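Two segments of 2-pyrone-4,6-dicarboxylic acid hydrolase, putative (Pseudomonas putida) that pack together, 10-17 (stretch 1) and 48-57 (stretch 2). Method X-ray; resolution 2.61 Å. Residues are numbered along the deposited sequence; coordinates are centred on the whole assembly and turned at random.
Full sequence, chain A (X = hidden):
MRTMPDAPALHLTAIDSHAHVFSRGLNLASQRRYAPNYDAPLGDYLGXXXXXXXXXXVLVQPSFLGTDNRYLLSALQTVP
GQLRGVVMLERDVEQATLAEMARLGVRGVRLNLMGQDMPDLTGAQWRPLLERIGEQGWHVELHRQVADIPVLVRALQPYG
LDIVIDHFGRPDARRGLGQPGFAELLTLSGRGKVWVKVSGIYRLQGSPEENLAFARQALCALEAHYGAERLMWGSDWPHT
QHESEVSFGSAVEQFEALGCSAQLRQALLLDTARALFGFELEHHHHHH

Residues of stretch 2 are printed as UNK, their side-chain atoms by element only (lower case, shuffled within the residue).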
ATOM      1  N   LEU A  10       7.108  19.723   5.160  1.00 32.19           N
ATOM      2  CA  LEU A  10       6.757  20.942   4.366  1.00 31.48           C
ATOM      3  C   LEU A  10       7.028  20.674   2.885  1.00 31.12           C
ATOM      4  O   LEU A  10       6.173  20.123   2.192  1.00 31.09           O
ATOM      5  CB  LEU A  10       7.584  22.144   4.841  1.00 32.35           C
ATOM      6  CG  LEU A  10       7.106  23.517   4.351  1.00 33.37           C
ATOM      7  CD1 LEU A  10       5.843  23.926   5.113  1.00 32.95           C
ATOM      8  CD2 LEU A  10       8.196  24.558   4.564  1.00 33.84           C
ATOM      9  N   HIS A  11       8.218  21.049   2.412  1.00 29.89           N
ATOM     10  CA  HIS A  11       8.605  20.859   1.010  1.00 28.45           C
ATOM     11  C   HIS A  11       8.381  19.434   0.474  1.00 26.70           C
ATOM     12  O   HIS A  11       8.982  18.478   0.957  1.00 25.47           O
ATOM     13  CB  HIS A  11      10.081  21.246   0.816  1.00 31.74           C
ATOM     14  CG  HIS A  11      10.330  22.723   0.772  1.00 33.93           C
ATOM     15  ND1 HIS A  11      10.110  23.482  -0.360  1.00 34.67           N
ATOM     16  CD2 HIS A  11      10.773  23.581   1.720  1.00 34.18           C
ATOM     17  CE1 HIS A  11      10.407  24.744  -0.104  1.00 35.82           C
ATOM     18  NE2 HIS A  11      10.811  24.832   1.152  1.00 35.80           N
ATOM     19  N   LEU A  12       7.524  19.319  -0.540  1.00 25.08           N
ATOM     20  CA  LEU A  12       7.198  18.043  -1.171  1.00 22.18           C
ATOM     21  C   LEU A  12       8.395  17.559  -1.972  1.00 21.37           C
ATOM     22  O   LEU A  12       8.496  17.807  -3.179  1.00 22.12           O
ATOM     23  CB  LEU A  12       5.978  18.202  -2.091  1.00 21.36           C
ATOM     24  CG  LEU A  12       5.430  17.001  -2.884  1.00 21.66           C
ATOM     25  CD1 LEU A  12       4.777  15.997  -1.964  1.00 21.62           C
ATOM     26  CD2 LEU A  12       4.420  17.478  -3.892  1.00 22.95           C
ATOM     27  N   THR A  13       9.299  16.860  -1.300  1.00 20.03           N
ATOM     28  CA  THR A  13      10.502  16.351  -1.946  1.00 18.70           C
ATOM     29  C   THR A  13      10.322  14.905  -2.463  1.00 17.76           C
ATOM     30  O   THR A  13      10.754  14.586  -3.575  1.00 17.28           O
ATOM     31  CB  THR A  13      11.686  16.440  -0.972  1.00 18.70           C
ATOM     32  OG1 THR A  13      12.893  16.104  -1.658  1.00 23.66           O
ATOM     33  CG2 THR A  13      11.485  15.501   0.205  1.00 17.42           C
ATOM     34  N   ALA A  14       9.695  14.037  -1.664  1.00 15.56           N
ATOM     35  CA  ALA A  14       9.425  12.653  -2.074  1.00 13.58           C
ATOM     36  C   ALA A  14       8.347  12.041  -1.188  1.00 12.78           C
ATOM     37  O   ALA A  14       8.266  12.363  -0.001  1.00 12.98           O
ATOM     38  CB  ALA A  14      10.692  11.813  -2.028  1.00 13.85           C
ATOM     39  N   ILE A  15       7.535  11.151  -1.766  1.00 12.17           N
ATOM     40  CA  ILE A  15       6.426  10.511  -1.044  1.00 11.49           C
ATOM     41  C   ILE A  15       6.485   8.996  -0.867  1.00 11.04           C
ATOM     42  O   ILE A  15       6.528   8.246  -1.839  1.00 11.38           O
ATOM     43  CB  ILE A  15       5.067  10.797  -1.712  1.00 11.18           C
ATOM     44  CG1 ILE A  15       4.850  12.310  -1.877  1.00 11.44           C
ATOM     45  CG2 ILE A  15       3.957  10.187  -0.865  1.00 10.02           C
ATOM     46  CD1 ILE A  15       3.713  12.674  -2.837  1.00  7.63           C
ATOM     47  N   ASP A  16       6.458   8.563   0.392  1.00 10.46           N
ATOM     48  CA  ASP A  16       6.473   7.137   0.752  1.00  9.87           C
ATOM     49  C   ASP A  16       5.039   6.616   0.813  1.00  9.43           C
ATOM     50  O   ASP A  16       4.276   7.043   1.664  1.00  9.43           O
ATOM     51  CB  ASP A  16       7.126   6.936   2.138  1.00  7.33           C
ATOM     52  CG  ASP A  16       6.892   5.535   2.714  1.00  8.24           C
ATOM     53  OD1 ASP A  16       7.283   5.310   3.889  1.00  7.25           O
ATOM     54  OD2 ASP A  16       6.331   4.659   1.997  1.00  7.11           O
ATOM     55  N   SER A  17       4.662   5.702  -0.073  1.00 11.00           N
ATOM     56  CA  SER A  17       3.309   5.160  -0.009  1.00 13.45           C
ATOM     57  C   SER A  17       3.397   3.848   0.766  1.00 14.31           C
ATOM     58  O   SER A  17       4.376   3.129   0.655  1.00 16.51           O
ATOM     59  CB  SER A  17       2.735   4.925  -1.413  1.00 12.90           C
ATOM     60  OG  SER A  17       3.504   3.990  -2.142  1.00 11.56           O
ATOM     61  N   UNK A  48      12.639   8.363  10.401  1.00 13.68           N
ATOM     62  CA  UNK A  48      13.147   7.509   9.360  1.00 13.12           C
ATOM     63  C   UNK A  48      12.873   8.107   7.996  1.00 13.48           C
ATOM     64  O   UNK A  48      13.644   7.889   7.070  1.00 14.84           O
ATOM     65  c   UNK A  48      14.413   5.055  10.597  1.00 17.97           C
ATOM     66  c   UNK A  48      12.480   6.147   9.472  1.00 13.83           C
ATOM     67  n   UNK A  48      14.767   4.152   9.684  1.00 20.56           N
ATOM     68  o   UNK A  48      15.234   5.610  11.339  1.00 17.26           O
ATOM     69  c   UNK A  48      12.929   5.378  10.673  1.00 16.89           C
ATOM     70  N   UNK A  49      11.761   8.839   7.862  1.00 14.01           N
ATOM     71  CA  UNK A  49      11.411   9.470   6.582  1.00 12.97           C
ATOM     72  C   UNK A  49      12.400  10.582   6.223  1.00 13.66           C
ATOM     73  O   UNK A  49      13.031  10.524   5.170  1.00 13.75           O
ATOM     74  c   UNK A  49       8.704   8.542   5.057  1.00  6.75           C
ATOM     75  c   UNK A  49       7.536  10.307   6.335  1.00  6.96           C
ATOM     76  c   UNK A  49       9.981  10.082   6.591  1.00 11.24           C
ATOM     77  c   UNK A  49       8.670   9.317   6.354  1.00  9.19           C
ATOM     78  N   UNK A  50      12.544  11.588   7.090  1.00 15.26           N
ATOM     79  CA  UNK A  50      13.436  12.699   6.779  1.00 18.42           C
ATOM     80  C   UNK A  50      14.855  12.245   6.664  1.00 18.36           C
ATOM     81  O   UNK A  50      15.634  12.812   5.895  1.00 20.08           O
ATOM     82  n   UNK A  50      11.063  15.148  10.475  1.00 41.60           N
ATOM     83  c   UNK A  50      13.355  13.815   7.819  1.00 22.17           C
ATOM     84  n   UNK A  50      11.384  17.254   9.584  1.00 40.64           N
ATOM     85  c   UNK A  50      11.875  16.064   9.945  1.00 40.82           C
ATOM     86  c   UNK A  50      13.825  14.546  10.159  1.00 31.43           C
ATOM     87  n   UNK A  50      13.174  15.802   9.786  1.00 36.64           N
ATOM     88  c   UNK A  50      13.450  13.371   9.258  1.00 26.83           C
ATOM     89  N   UNK A  51      15.181  11.199   7.409  1.00 17.21           N
ATOM     90  CA  UNK A  51      16.522  10.671   7.406  1.00 16.31           C
ATOM     91  C   UNK A  51      16.882  10.065   6.068  1.00 15.27           C
ATOM     92  O   UNK A  51      18.062   9.929   5.756  1.00 15.45           O
ATOM     93  c   UNK A  51      16.671   9.647   8.516  1.00 17.33           C
ATOM     94  N   UNK A  52      15.882   9.705   5.267  1.00 14.13           N
ATOM     95  CA  UNK A  52      16.178   9.109   3.959  1.00 13.88           C
ATOM     96  C   UNK A  52      15.661   9.902   2.764  1.00 13.38           C
ATOM     97  O   UNK A  52      15.585   9.385   1.652  1.00 14.74           O
ATOM     98  n   UNK A  52      17.456   5.312   6.054  1.00 12.62           N
ATOM     99  c   UNK A  52      16.266   6.760   4.909  1.00 12.61           C
ATOM    100  c   UNK A  52      17.177   5.766   4.788  1.00 12.67           C
ATOM    101  n   UNK A  52      16.008   6.876   6.258  1.00 12.36           N
ATOM    102  c   UNK A  52      16.735   5.999   6.922  1.00 13.08           C
ATOM    103  c   UNK A  52      15.649   7.668   3.892  1.00 11.84           C
ATOM    104  N   UNK A  53      15.332  11.164   2.986  1.00 13.31           N
ATOM    105  CA  UNK A  53      14.815  11.961   1.897  1.00 13.47           C
ATOM    106  C   UNK A  53      13.330  12.203   2.067  1.00 14.04           C
ATOM    107  O   UNK A  53      12.926  13.239   2.579  1.00 18.42           O
ATOM    108  N   UNK A  54      12.517  11.240   1.652  1.00 12.76           N
ATOM    109  CA  UNK A  54      11.052  11.333   1.736  1.00  9.13           C
ATOM    110  C   UNK A  54      10.525  12.332   2.756  1.00  9.18           C
ATOM    111  O   UNK A  54      10.950  12.345   3.900  1.00 10.42           O
ATOM    112  c   UNK A  54      11.152   8.871   1.279  1.00  4.47           C
ATOM    113  c   UNK A  54      12.319   8.294   1.757  1.00  6.18           C
ATOM    114  c   UNK A  54      11.318   7.507  -0.697  1.00  5.62           C
ATOM    115  c   UNK A  54      12.491   6.930  -0.218  1.00  7.54           C
ATOM    116  c   UNK A  54      10.663   8.468   0.050  1.00  2.49           C
ATOM    117  c   UNK A  54      12.991   7.323   1.015  1.00  8.71           C
ATOM    118  c   UNK A  54      10.480   9.957   2.035  1.00  5.79           C
ATOM    119  N   UNK A  55       9.563  13.142   2.331  1.00 10.43           N
ATOM    120  CA  UNK A  55       8.975  14.182   3.168  1.00 10.53           C
ATOM    121  C   UNK A  55       7.505  13.936   3.511  1.00 13.13           C
ATOM    122  O   UNK A  55       6.990  14.459   4.500  1.00 14.18           O
ATOM    123  o   UNK A  55       8.513  15.483   1.136  1.00  2.95           O
ATOM    124  c   UNK A  55       9.087  15.536   2.448  1.00  9.49           C
ATOM    125  N   UNK A  56       6.831  13.148   2.683  1.00 13.99           N
ATOM    126  CA  UNK A  56       5.424  12.858   2.881  1.00 14.61           C
ATOM    127  C   UNK A  56       5.261  11.354   2.869  1.00 16.47           C
ATOM    128  O   UNK A  56       6.071  10.643   2.259  1.00 19.14           O
ATOM    129  c   UNK A  56       3.812  16.967   2.557  1.00 15.70           C
ATOM    130  n   UNK A  56       4.843  17.182   1.761  1.00 17.96           N
ATOM    131  n   UNK A  56       3.610  15.664   2.633  1.00 16.88           N
ATOM    132  c   UNK A  56       4.544  15.006   1.859  1.00 16.91           C
ATOM    133  c   UNK A  56       4.607  13.511   1.763  1.00 15.54           C
ATOM    134  c   UNK A  56       5.321  15.973   1.312  1.00 17.67           C
ATOM    135  N   UNK A  57       4.225  10.860   3.538  1.00 16.59           N
ATOM    136  CA  UNK A  57       4.007   9.426   3.590  1.00 14.83           C
ATOM    137  C   UNK A  57       2.542   9.068   3.718  1.00 14.69           C
ATOM    138  O   UNK A  57       1.714   9.927   4.004  1.00 14.42           O
TER

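Position 48 carries three carbons in line, the third bearing one oxygen and one nitrogen. This is a side-chain amide at the end of a two-carbon linker, Gln48. It makes no contact with stretch 1, and a polar group suits its partly exposed place on the helix.

Position 49 has four carbons, forked at the second, and no heteroatom, hence Leu49. Its CB points toward stretch 1, and CD2 lies 3.7 Å from CB of Asp16. A branched apolar chain fits this buried site, where it packs on the aliphatic part of an acidic residue.

At position 50 three carbons lead to a nitrogen and then to a carbon holding two more nitrogens, a guanidinium group: Arg50. It is exposed and stays clear of stretch 1, a place where a charged group needs no partner there.

Position 51 has a single side-chain carbon, Ala51, also exposed and far from stretch 1. A small residue of this kind is at home in a helix.

One carbon followed by a five-membered ring of three carbons and two nitrogens marks position 52 as His52. Its ND1 donates a hydrogen bond to O of Gln48 (2.7 Å), while the backbone N of His52 bonds to O of Leu49 (3.0 Å), so both ring and main chain tie the turn back to the helix.

Position 53 has no side-chain atoms and is Gly53. At its phi of 107° and psi of -83°, a CB would be jammed against the carbonyl O of His52, so the backbone itself calls for glycine. Its own O lies 3.6 Å from CG2 of Thr13.

Position 54 shows one carbon and a six-carbon ring, Phe54. CD2 rests 3.9 Å from CB of Ala14, and the buried ring supplies apolar surface beside the start of the strand pairing.

Position 55 has one carbon and one oxygen, Ser55. Its CB points toward stretch 1, and the short side chain brings OG within 2.9 Å of N of Thr13, from which it accepts a hydrogen bond; N of Ala14 adds a weak one to OG at 3.4 Å.

Position 56 again has a carbon and a five-membered ring with two nitrogens, His56. NE2 donates to O of Leu10 (3.3 Å), which lies at the ring edge, and CD2 approaches CD1 of Leu12 to 3.3 Å. An imidazole can thus serve a polar and an apolar neighbour together.

Position 57 lacks a side chain: Gly57. A CB here would be crowded by CD1 of Leu49 (3.5 Å), and its CA comes within 3.1 Å of O of Asp16.

The contact is a short parallel pairing of Ile15 with His56 and Asp16 with Gly57. O of Ala14 accepts from N of Ser55 (2.8 Å) and N of His56 (3.1 Å), and N of Asp16 donates to O of His56 (2.8 Å). Ser55 and His56 extend this backbone ladder through their side chains, binding the irregular segment before the strand.

Stretch 2, residues 48-57: QLRAHGFSHG
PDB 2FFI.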